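Local structure of transferrin (Manduca sexta, 6WB6) at residues E91-V96 with G263-W268; L100-L105 with R250-D255; S359-S364 with E623-N628. The protein binds a single ferric ion together with a carbonate anion and transports iron as a secreted, glycosylated insect protein. All coordinates share one frame; numbering follows the deposited sequence.

Contact 1: residues E91-V96 with G263-W268; sequences EAVIVV and GKACSW. With NAG (2-acetamido-2-deoxy-beta-D-glucopyranose), chain C.
Ser267 and Ala92 join strand 91-96 to the loop 263-268: Ser267 OG donates a short hydrogen bond to Ala92 O, 2.6 Å long. The donor is tilted somewhat out of the carbonyl plane, with a C=O...OG angle of 135°. Ser267 holds OG anti to its backbone N, which directs the hydroxyl at the strand.

Three waters add further polar links. Water 2 gives a proton to Val93 O and takes one from Trp268 NE1, lying in the plane of the indole at its edge. Water 3 joins Ile94 N to Cys266 O. At the partly exposed end water 1 accepts from Lys264 NZ and donates to Glu91 OE2 and Ala265 O, so the opposite charges meet through water, their OE2 and NZ atoms 5.0 Å apart.

The strand belongs to the mixed sheet of a transferrin iron-binding lobe. The loop runs across it, the touching parts 88° apart, then enters strand 269-271, whose Ala269 pairs with Ala92 through the backbone. The side chain of Ala92 is about 9 Å from the bound Fe(III) ion.

Apolar packing centres on the Trp268 indole. Ile94 CD1 sits over one face in a CH-pi contact, 3.4 Å from the centroid of the six-membered ring and 14° off its normal, and the two side chains cross at about a right angle. Ala92 CB lies 3.9 Å from Trp268 NE1. Earlier in the loop, Val93 CG1 meets Ala265 CB at 4.0 Å. Trp268 also rests on Ile126 and Met130 of helix 121-131, while Trp268 O accepts from ND2 of Asn337, probably the glycan-bearing asparagine.

Contact 2: residues L100-L105 with R250-D255; sequences LPINNL and RYLCVD
Leu105 and Val254 mark the nearest backbone approach, their CA atoms 6.6 Å apart. Segment 250-255 finishes strand 249-252 and turns into a loop, whereas 100-105 is irregular until Leu105, which has 3-10 conformation. No direct hydrogen bond joins them. Water 4 spans the backbones instead, accepting from Leu105 N at 3.2 Å and donating to Val254 O at 2.5 Å.

Side-chain contact is almost wholly aliphatic and converges on Leu252, whose CG is anti to the backbone N (chi1 177°). Ile102 reaches it tip to tip, CD1 of Ile102 lying 3.5 Å from CD2 of Leu252, and the two other branches, Ile102 CG2 and Leu252 CD1, approach to 3.9 Å. Leu105 comes to the same methyl by another route: the two leucines run antiparallel alongside one another, with Leu105 CD2 at 3.4 Å from Leu252 CD2. Both CD2 contacts are shorter than usual van der Waals separation, evidence of tight packing around this one methyl group.

The branches of Leu105 divide their work. CD2 also touches the carbonyl of Cys253, 3.5 Å from its O, while CD1 turns to Val254 and lies 3.8 Å from its CA. Val254 meets that branch with CG1; elsewhere its side chain touches N-acetylglucosamine and Trp268.

Beyond the segments, Cys253 is tied by a disulfide to Cys266, and Leu252 pairs through its backbone with Ile94. The contact is plain apolar packing away from the iron site, where the connection following strand 90-97 covers the end of its antiparallel neighbour 249-252 in the mixed sheet of a transferrin lobe.

Contact 3: residues S359-S364 with E623-N628; sequences SNVALS and EFLKNN
Val361 CG2 overlaps the Phe624 ring near CD1, 3.6 Å away, as the two side chains pass side by side, pointing opposite ways. The contact joins the first turn of helix 360-375 to a type I' beta turn, Phe624 to Asn627, in the second transferrin-like half of the chain. With only 198 Å² buried and no hydrogen bond across, it is surface packing far from the iron site.

Val361 chi1 of 58° puts CG1 between the backbone N and the carbonyl carbon, and CG2, anti to N, is the branch that reaches Phe624.

The turn is closed by reciprocal backbone bonds, Phe624 N to Asn627 O and Asn627 N to Phe624 O. Leu625 and Asn627 add looser contacts to Val361, the nearer being Asn627 OD1 at 4.3 Å from Val361 CG1. The Phe624 side chain also touches Arg37 of the first transferrin-like half, so the turn lies where the two halves of the chain meet.

On the helix side Ser359 is the N-cap, its OG accepting from Ala362 N at 3.1 Å with an N-H...O angle of 162°. Farther along the helix, Ser364 OG approaches Phe624 CE1 at 3.5 Å while donating to Val361 O at 2.5 Å.

Overall arrangement
From the N terminus, strand 90-97 supplies the first half of contact 1, and the connection after it the first half of contact 2. The chain returns at 250-255 to close contact 2, a loop of 144 intervening residues, and then at 263-268 to close contact 1, so contact 2 is nested within contact 1. Their centres are 10 Å apart, and the Cys253-Cys266 disulfide links their later segments beside neighbouring strands 90-97 and 249-252. Contact 3 follows in series in the second transferrin-like half of the chain, joining helix 360-375 to the loop before strand 638-641. Its centre lies 46 Å from that of contact 1, without touching either.

Contact 1: residues E91-V96 with G263-W268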
loop_
_atom_site.group_PDB
_atom_site.type_symbol
_atom_site.label_atom_id
_atom_site.label_comp_id
_atom_site.label_asym_id
_atom_site.label_seq_id
_atom_site.Cartn_x
_atom_site.Cartn_y
_atom_site.Cartn_z
ATOM N N GLU A 91 -16.999 -14.719 -14.342
ATOM C CA GLU A 91 -17.428 -15.795 -13.478
ATOM C C GLU A 91 -16.245 -16.673 -13.123
ATOM O O GLU A 91 -15.425 -17.014 -13.986
ATOM C CB GLU A 91 -18.498 -16.633 -14.161
ATOM C CG GLU A 91 -19.744 -15.835 -14.491
ATOM C CD GLU A 91 -20.540 -16.528 -15.555
ATOM O OE1 GLU A 91 -20.119 -16.443 -16.729
ATOM O OE2 GLU A 91 -21.530 -17.207 -15.207
ATOM N N ALA A 92 -16.179 -17.034 -11.845
ATOM C CA ALA A 92 -15.131 -17.883 -11.313
ATOM C C ALA A 92 -15.549 -19.322 -11.517
ATOM O O ALA A 92 -16.697 -19.682 -11.269
ATOM C CB ALA A 92 -14.898 -17.604 -9.819
ATOM N N VAL A 93 -14.620 -20.147 -11.980
ATOM C CA VAL A 93 -14.939 -21.534 -12.247
ATOM C C VAL A 93 -13.846 -22.406 -11.672
ATOM O O VAL A 93 -12.732 -21.955 -11.391
ATOM C CB VAL A 93 -15.148 -21.822 -13.765
ATOM C CG1 VAL A 93 -16.393 -21.085 -14.255
ATOM C CG2 VAL A 93 -13.974 -21.469 -14.563
ATOM N N ILE A 94 -14.203 -23.676 -11.504
ATOM C CA ILE A 94 -13.311 -24.755 -11.098
ATOM C C ILE A 94 -13.208 -25.707 -12.289
ATOM O O ILE A 94 -14.234 -26.189 -12.784
ATOM C CB ILE A 94 -13.851 -25.505 -9.874
ATOM C CG1 ILE A 94 -14.266 -24.549 -8.744
ATOM C CG2 ILE A 94 -12.797 -26.504 -9.381
ATOM C CD1 ILE A 94 -14.982 -25.242 -7.629
ATOM N N VAL A 95 -11.994 -25.976 -12.763
ATOM C CA VAL A 95 -11.797 -26.787 -13.967
ATOM C C VAL A 95 -10.949 -28.006 -13.604
ATOM O O VAL A 95 -9.869 -27.872 -13.020
ATOM C CB VAL A 95 -11.162 -25.978 -15.113
ATOM C CG1 VAL A 95 -10.974 -26.860 -16.367
ATOM C CG2 VAL A 95 -12.017 -24.694 -15.467
ATOM N N VAL A 96 -11.440 -29.192 -13.973
ATOM C CA VAL A 96 -10.809 -30.471 -13.674
ATOM C C VAL A 96 -10.717 -31.300 -14.953
ATOM O O VAL A 96 -11.362 -31.004 -15.960
ATOM C CB VAL A 96 -11.587 -31.254 -12.601
ATOM C CG1 VAL A 96 -11.549 -30.531 -11.296
ATOM C CG2 VAL A 96 -13.031 -31.468 -13.046
ATOM N N GLY A 263 -20.860 -26.143 -22.447
ATOM C CA GLY A 263 -22.139 -25.647 -21.999
ATOM C C GLY A 263 -21.988 -24.390 -21.154
ATOM O O GLY A 263 -20.909 -23.838 -20.971
ATOM N N LYS A 264 -23.118 -23.932 -20.643
ATOM C CA LYS A 264 -23.099 -22.834 -19.700
ATOM C C LYS A 264 -22.342 -23.259 -18.443
ATOM O O LYS A 264 -22.619 -24.310 -17.858
ATOM C CB LYS A 264 -24.535 -22.413 -19.377
ATOM C CG LYS A 264 -24.683 -21.204 -18.427
ATOM C CD LYS A 264 -25.154 -21.624 -17.025
ATOM C CE LYS A 264 -26.319 -20.774 -16.525
ATOM N NZ LYS A 264 -25.891 -19.368 -16.269
ATOM N N ALA A 265 -21.365 -22.448 -18.043
ATOM C CA ALA A 265 -20.529 -22.787 -16.897
ATOM C C ALA A 265 -21.334 -22.745 -15.599
ATOM O O ALA A 265 -22.239 -21.929 -15.439
ATOM C CB ALA A 265 -19.337 -21.821 -16.819
ATOM N N CYS A 266 -21.035 -23.670 -14.690
ATOM C CA CYS A 266 -21.459 -23.550 -13.305
ATOM C C CYS A 266 -20.353 -22.840 -12.550
ATOM O O CYS A 266 -19.177 -23.225 -12.658
ATOM C CB CYS A 266 -21.717 -24.914 -12.682
ATOM S SG CYS A 266 -20.328 -26.042 -12.854
ATOM N N SER A 267 -20.736 -21.825 -11.778
ATOM C CA SER A 267 -19.810 -20.862 -11.195
ATOM C C SER A 267 -20.282 -20.532 -9.794
ATOM O O SER A 267 -21.454 -20.232 -9.594
ATOM C CB SER A 267 -19.731 -19.590 -12.049
ATOM O OG SER A 267 -19.071 -18.535 -11.357
ATOM N N TRP A 268 -19.381 -20.611 -8.820
ATOM C CA TRP A 268 -19.784 -20.334 -7.448
ATOM C C TRP A 268 -19.798 -18.847 -7.107
ATOM O O TRP A 268 -20.446 -18.454 -6.129
ATOM C CB TRP A 268 -18.890 -21.078 -6.441
ATOM C CG TRP A 268 -17.406 -21.126 -6.685
ATOM C CD1 TRP A 268 -16.681 -20.434 -7.617
ATOM C CD2 TRP A 268 -16.463 -21.939 -5.969
ATOM N NE1 TRP A 268 -15.353 -20.766 -7.519
ATOM C CE2 TRP A 268 -15.195 -21.688 -6.516
ATOM C CE3 TRP A 268 -16.576 -22.853 -4.917
ATOM C CZ2 TRP A 268 -14.048 -22.310 -6.047
ATOM C CZ3 TRP A 268 -15.444 -23.466 -4.455
ATOM C CH2 TRP A 268 -14.188 -23.195 -5.022
HETATM C C1 NAG C . -24.076 -18.136 -5.727
HETATM C C2 NAG C . -24.174 -18.689 -7.137
HETATM C C3 NAG C . -25.216 -19.801 -7.311
HETATM C C4 NAG C . -25.233 -20.797 -6.147
HETATM C C5 NAG C . -25.019 -20.119 -4.794
HETATM C C6 NAG C . -24.664 -21.156 -3.754
HETATM C C7 NAG C . -23.511 -16.956 -8.752
HETATM C C8 NAG C . -24.065 -15.969 -9.733
HETATM N N2 NAG C . -24.444 -17.594 -8.048
HETATM O O3 NAG C . -24.877 -20.481 -8.529
HETATM O O4 NAG C . -26.507 -21.437 -5.995
HETATM O O5 NAG C . -23.936 -19.193 -4.797
HETATM O O6 NAG C . -23.502 -21.815 -4.244
HETATM O O7 NAG C . -22.308 -17.151 -8.641
HETATM O O HOH W 1 -22.970 -19.403 -16.162
HETATM O O HOH W 2 -12.801 -20.562 -9.052
HETATM O O HOH W 3 -17.015 -24.346 -11.743
#

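Contact 2: residues L100-L105 with R250-D255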
loop_
_atom_site.group_PDB
_atom_site.type_symbol
_atom_site.label_atom_id
_atom_site.label_comp_id
_atom_site.label_asym_id
_atom_site.label_seq_id
_atom_site.Cartn_x
_atom_site.Cartn_y
_atom_site.Cartn_z
ATOM N N LEU A 100 -11.254 -37.056 -13.443
ATOM C CA LEU A 100 -10.963 -36.898 -12.026
ATOM C C LEU A 100 -12.070 -37.537 -11.191
ATOM O O LEU A 100 -13.232 -37.104 -11.279
ATOM C CB LEU A 100 -10.823 -35.434 -11.641
ATOM C CG LEU A 100 -10.632 -35.116 -10.141
ATOM C CD1 LEU A 100 -9.220 -35.384 -9.655
ATOM C CD2 LEU A 100 -10.989 -33.644 -9.872
ATOM N N PRO A 101 -11.759 -38.524 -10.349
ATOM C CA PRO A 101 -12.789 -39.089 -9.479
ATOM C C PRO A 101 -13.185 -38.078 -8.422
ATOM O O PRO A 101 -12.441 -37.835 -7.465
ATOM C CB PRO A 101 -12.104 -40.321 -8.884
ATOM C CG PRO A 101 -10.688 -39.966 -8.858
ATOM C CD PRO A 101 -10.424 -39.027 -9.995
ATOM N N ILE A 102 -14.343 -37.456 -8.607
ATOM C CA ILE A 102 -14.794 -36.423 -7.688
ATOM C C ILE A 102 -16.296 -36.290 -7.831
ATOM O O ILE A 102 -16.834 -36.325 -8.938
ATOM C CB ILE A 102 -14.069 -35.083 -7.954
ATOM C CG1 ILE A 102 -14.405 -34.087 -6.857
ATOM C CG2 ILE A 102 -14.449 -34.491 -9.312
ATOM C CD1 ILE A 102 -13.469 -32.888 -6.840
ATOM N N ASN A 103 -16.972 -36.162 -6.694
ATOM C CA ASN A 103 -18.413 -35.961 -6.701
ATOM C C ASN A 103 -18.845 -34.998 -5.598
ATOM O O ASN A 103 -20.044 -34.896 -5.318
ATOM C CB ASN A 103 -19.148 -37.309 -6.566
ATOM C CG ASN A 103 -18.725 -38.322 -7.631
ATOM O OD1 ASN A 103 -17.893 -39.202 -7.377
ATOM N ND2 ASN A 103 -19.293 -38.198 -8.834
ATOM N N ASN A 104 -17.909 -34.255 -5.006
ATOM C CA ASN A 104 -18.171 -33.354 -3.890
ATOM C C ASN A 104 -16.976 -32.416 -3.748
ATOM O O ASN A 104 -15.836 -32.845 -3.917
ATOM C CB ASN A 104 -18.396 -34.150 -2.594
ATOM C CG ASN A 104 -18.911 -33.282 -1.438
ATOM O OD1 ASN A 104 -18.206 -32.400 -0.935
ATOM N ND2 ASN A 104 -20.138 -33.561 -0.994
ATOM N N LEU A 105 -17.227 -31.141 -3.418
ATOM C CA LEU A 105 -16.087 -30.225 -3.335
ATOM C C LEU A 105 -15.182 -30.522 -2.151
ATOM O O LEU A 105 -14.056 -30.019 -2.121
ATOM C CB LEU A 105 -16.526 -28.758 -3.267
ATOM C CG LEU A 105 -17.425 -28.233 -4.383
ATOM C CD1 LEU A 105 -17.635 -26.759 -4.139
ATOM C CD2 LEU A 105 -16.832 -28.471 -5.743
ATOM N N ARG A 250 -13.750 -30.520 -17.613
ATOM C CA ARG A 250 -15.077 -30.238 -17.109
ATOM C C ARG A 250 -14.997 -29.123 -16.074
ATOM O O ARG A 250 -14.001 -28.983 -15.357
ATOM C CB ARG A 250 -15.709 -31.477 -16.459
ATOM C CG ARG A 250 -15.875 -32.693 -17.380
ATOM C CD ARG A 250 -17.153 -32.646 -18.208
ATOM N NE ARG A 250 -17.395 -33.931 -18.865
ATOM C CZ ARG A 250 -16.790 -34.344 -19.975
ATOM N NH1 ARG A 250 -15.901 -33.581 -20.580
ATOM N NH2 ARG A 250 -17.081 -35.526 -20.484
ATOM N N TYR A 251 -16.058 -28.336 -15.985
ATOM C CA TYR A 251 -16.226 -27.527 -14.801
ATOM C C TYR A 251 -16.657 -28.453 -13.681
ATOM O O TYR A 251 -17.402 -29.404 -13.900
ATOM C CB TYR A 251 -17.274 -26.440 -14.996
ATOM C CG TYR A 251 -17.027 -25.477 -16.109
ATOM C CD1 TYR A 251 -15.948 -24.614 -16.096
ATOM C CD2 TYR A 251 -17.926 -25.380 -17.149
ATOM C CE1 TYR A 251 -15.748 -23.716 -17.127
ATOM C CE2 TYR A 251 -17.748 -24.495 -18.163
ATOM C CZ TYR A 251 -16.662 -23.662 -18.159
ATOM O OH TYR A 251 -16.513 -22.780 -19.201
ATOM N N LEU A 252 -16.195 -28.173 -12.476
ATOM C CA LEU A 252 -16.711 -28.809 -11.281
ATOM C C LEU A 252 -17.669 -27.820 -10.621
ATOM O O LEU A 252 -17.287 -26.677 -10.330
ATOM C CB LEU A 252 -15.568 -29.206 -10.350
ATOM C CG LEU A 252 -15.969 -29.823 -9.010
ATOM C CD1 LEU A 252 -16.570 -31.212 -9.178
ATOM C CD2 LEU A 252 -14.766 -29.884 -8.056
ATOM N N CYS A 253 -18.919 -28.247 -10.431
ATOM C CA CYS A 253 -19.974 -27.405 -9.881
ATOM C C CYS A 253 -20.080 -27.569 -8.365
ATOM O O CYS A 253 -19.628 -28.565 -7.792
ATOM C CB CYS A 253 -21.305 -27.734 -10.554
ATOM S SG CYS A 253 -21.209 -27.816 -12.371
ATOM N N VAL A 254 -20.655 -26.555 -7.699
ATOM C CA VAL A 254 -20.824 -26.661 -6.244
ATOM C C VAL A 254 -21.600 -27.928 -5.895
ATOM O O VAL A 254 -21.370 -28.539 -4.848
ATOM C CB VAL A 254 -21.508 -25.407 -5.656
ATOM C CG1 VAL A 254 -21.636 -25.527 -4.105
ATOM C CG2 VAL A 254 -20.739 -24.166 -6.010
ATOM N N ASP A 255 -22.541 -28.325 -6.748
ATOM C CA ASP A 255 -23.194 -29.635 -6.738
ATOM C C ASP A 255 -22.268 -30.787 -6.342
ATOM O O ASP A 255 -22.700 -31.788 -5.755
ATOM C CB ASP A 255 -23.747 -29.891 -8.154
ATOM C CG ASP A 255 -25.171 -30.352 -8.159
ATOM O OD1 ASP A 255 -25.627 -30.915 -7.145
ATOM O OD2 ASP A 255 -25.835 -30.158 -9.196
HETATM O O HOH W 4 -20.290 -30.393 -3.488
#

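Contact 3: residues S359-S364 with E623-N628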
loop_
_atom_site.group_PDB
_atom_site.type_symbol
_atom_site.label_atom_id
_atom_site.label_comp_id
_atom_site.label_asym_id
_atom_site.label_seq_id
_atom_site.Cartn_x
_atom_site.Cartn_y
_atom_site.Cartn_z
ATOM N N SER A 359 -5.741 12.493 17.479
ATOM C CA SER A 359 -6.642 13.609 17.232
ATOM C C SER A 359 -7.913 13.091 16.587
ATOM O O SER A 359 -7.946 11.979 16.044
ATOM C CB SER A 359 -5.983 14.668 16.351
ATOM O OG SER A 359 -5.900 14.240 15.013
ATOM N N ASN A 360 -8.964 13.933 16.660
ATOM C CA ASN A 360 -10.248 13.599 16.058
ATOM C C ASN A 360 -10.132 13.475 14.541
ATOM O O ASN A 360 -10.773 12.611 13.931
ATOM C CB ASN A 360 -11.318 14.649 16.397
ATOM C CG ASN A 360 -11.690 14.667 17.861
ATOM O OD1 ASN A 360 -11.485 13.697 18.576
ATOM N ND2 ASN A 360 -12.253 15.782 18.311
ATOM N N VAL A 361 -9.378 14.370 13.904
ATOM C CA VAL A 361 -9.209 14.245 12.463
ATOM C C VAL A 361 -8.484 12.943 12.146
ATOM O O VAL A 361 -8.899 12.183 11.272
ATOM C CB VAL A 361 -8.483 15.468 11.869
ATOM C CG1 VAL A 361 -7.146 15.684 12.473
ATOM C CG2 VAL A 361 -8.325 15.293 10.368
ATOM N N ALA A 362 -7.407 12.653 12.873
ATOM C CA ALA A 362 -6.699 11.395 12.646
ATOM C C ALA A 362 -7.600 10.198 12.902
ATOM O O ALA A 362 -7.595 9.232 12.125
ATOM C CB ALA A 362 -5.463 11.347 13.515
ATOM N N LEU A 363 -8.402 10.244 13.966
ATOM C CA LEU A 363 -9.404 9.205 14.163
ATOM C C LEU A 363 -10.289 9.044 12.927
ATOM O O LEU A 363 -10.611 7.928 12.519
ATOM C CB LEU A 363 -10.274 9.522 15.367
ATOM C CG LEU A 363 -11.327 8.480 15.711
ATOM C CD1 LEU A 363 -10.673 7.166 15.965
ATOM C CD2 LEU A 363 -12.132 8.935 16.950
ATOM N N SER A 364 -10.761 10.153 12.361
ATOM C CA SER A 364 -11.653 10.017 11.222
ATOM C C SER A 364 -10.900 9.505 9.998
ATOM O O SER A 364 -11.468 8.746 9.210
ATOM C CB SER A 364 -12.343 11.338 10.925
ATOM O OG SER A 364 -11.379 12.352 10.791
ATOM N N GLU A 623 -3.744 15.607 1.975
ATOM C CA GLU A 623 -4.477 16.456 2.909
ATOM C C GLU A 623 -5.774 15.790 3.333
ATOM O O GLU A 623 -6.443 15.138 2.536
ATOM C CB GLU A 623 -4.805 17.809 2.263
ATOM C CG GLU A 623 -3.916 18.970 2.673
ATOM C CD GLU A 623 -4.518 20.326 2.281
ATOM O OE1 GLU A 623 -5.724 20.378 1.942
ATOM O OE2 GLU A 623 -3.783 21.337 2.313
ATOM N N PHE A 624 -6.146 15.953 4.598
ATOM C CA PHE A 624 -7.385 15.367 5.095
ATOM C C PHE A 624 -8.139 16.455 5.853
ATOM O O PHE A 624 -7.656 16.952 6.875
ATOM C CB PHE A 624 -7.095 14.147 5.967
ATOM C CG PHE A 624 -8.306 13.342 6.284
ATOM C CD1 PHE A 624 -9.187 13.758 7.268
ATOM C CD2 PHE A 624 -8.572 12.180 5.597
ATOM C CE1 PHE A 624 -10.298 13.036 7.553
ATOM C CE2 PHE A 624 -9.673 11.444 5.877
ATOM C CZ PHE A 624 -10.552 11.866 6.854
ATOM N N LEU A 625 -9.296 16.852 5.335
ATOM C CA LEU A 625 -10.017 18.033 5.819
ATOM C C LEU A 625 -9.059 19.176 6.109
ATOM O O LEU A 625 -8.951 19.662 7.232
ATOM C CB LEU A 625 -10.828 17.721 7.066
ATOM C CG LEU A 625 -11.816 16.581 6.910
ATOM C CD1 LEU A 625 -12.227 16.043 8.289
ATOM C CD2 LEU A 625 -12.995 17.080 6.099
ATOM N N LYS A 626 -8.334 19.582 5.072
ATOM C CA LYS A 626 -7.400 20.711 5.132
ATOM C C LYS A 626 -6.347 20.556 6.224
ATOM O O LYS A 626 -5.742 21.545 6.641
ATOM C CB LYS A 626 -8.131 22.054 5.321
ATOM C CG LYS A 626 -8.925 22.515 4.075
ATOM C CD LYS A 626 -9.284 24.012 4.106
ATOM C CE LYS A 626 -10.219 24.410 2.955
ATOM N NZ LYS A 626 -10.025 23.571 1.748
ATOM N N ASN A 627 -6.108 19.333 6.702
ATOM C CA ASN A 627 -5.001 19.051 7.606
ATOM C C ASN A 627 -3.970 18.180 6.915
ATOM O O ASN A 627 -4.314 17.223 6.223
ATOM C CB ASN A 627 -5.475 18.355 8.872
ATOM C CG ASN A 627 -6.317 19.251 9.729
ATOM O OD1 ASN A 627 -5.970 19.507 10.855
ATOM N ND2 ASN A 627 -7.431 19.749 9.184
ATOM N N ASN A 628 -2.710 18.507 7.119
ATOM C CA ASN A 628 -1.633 17.741 6.533
ATOM C C ASN A 628 -1.013 16.821 7.562
ATOM O O ASN A 628 -1.154 17.012 8.773
ATOM C CB ASN A 628 -0.587 18.677 5.940
ATOM C CG ASN A 628 -1.105 19.364 4.720
ATOM O OD1 ASN A 628 -1.073 18.798 3.626
ATOM N ND2 ASN A 628 -1.669 20.561 4.905
#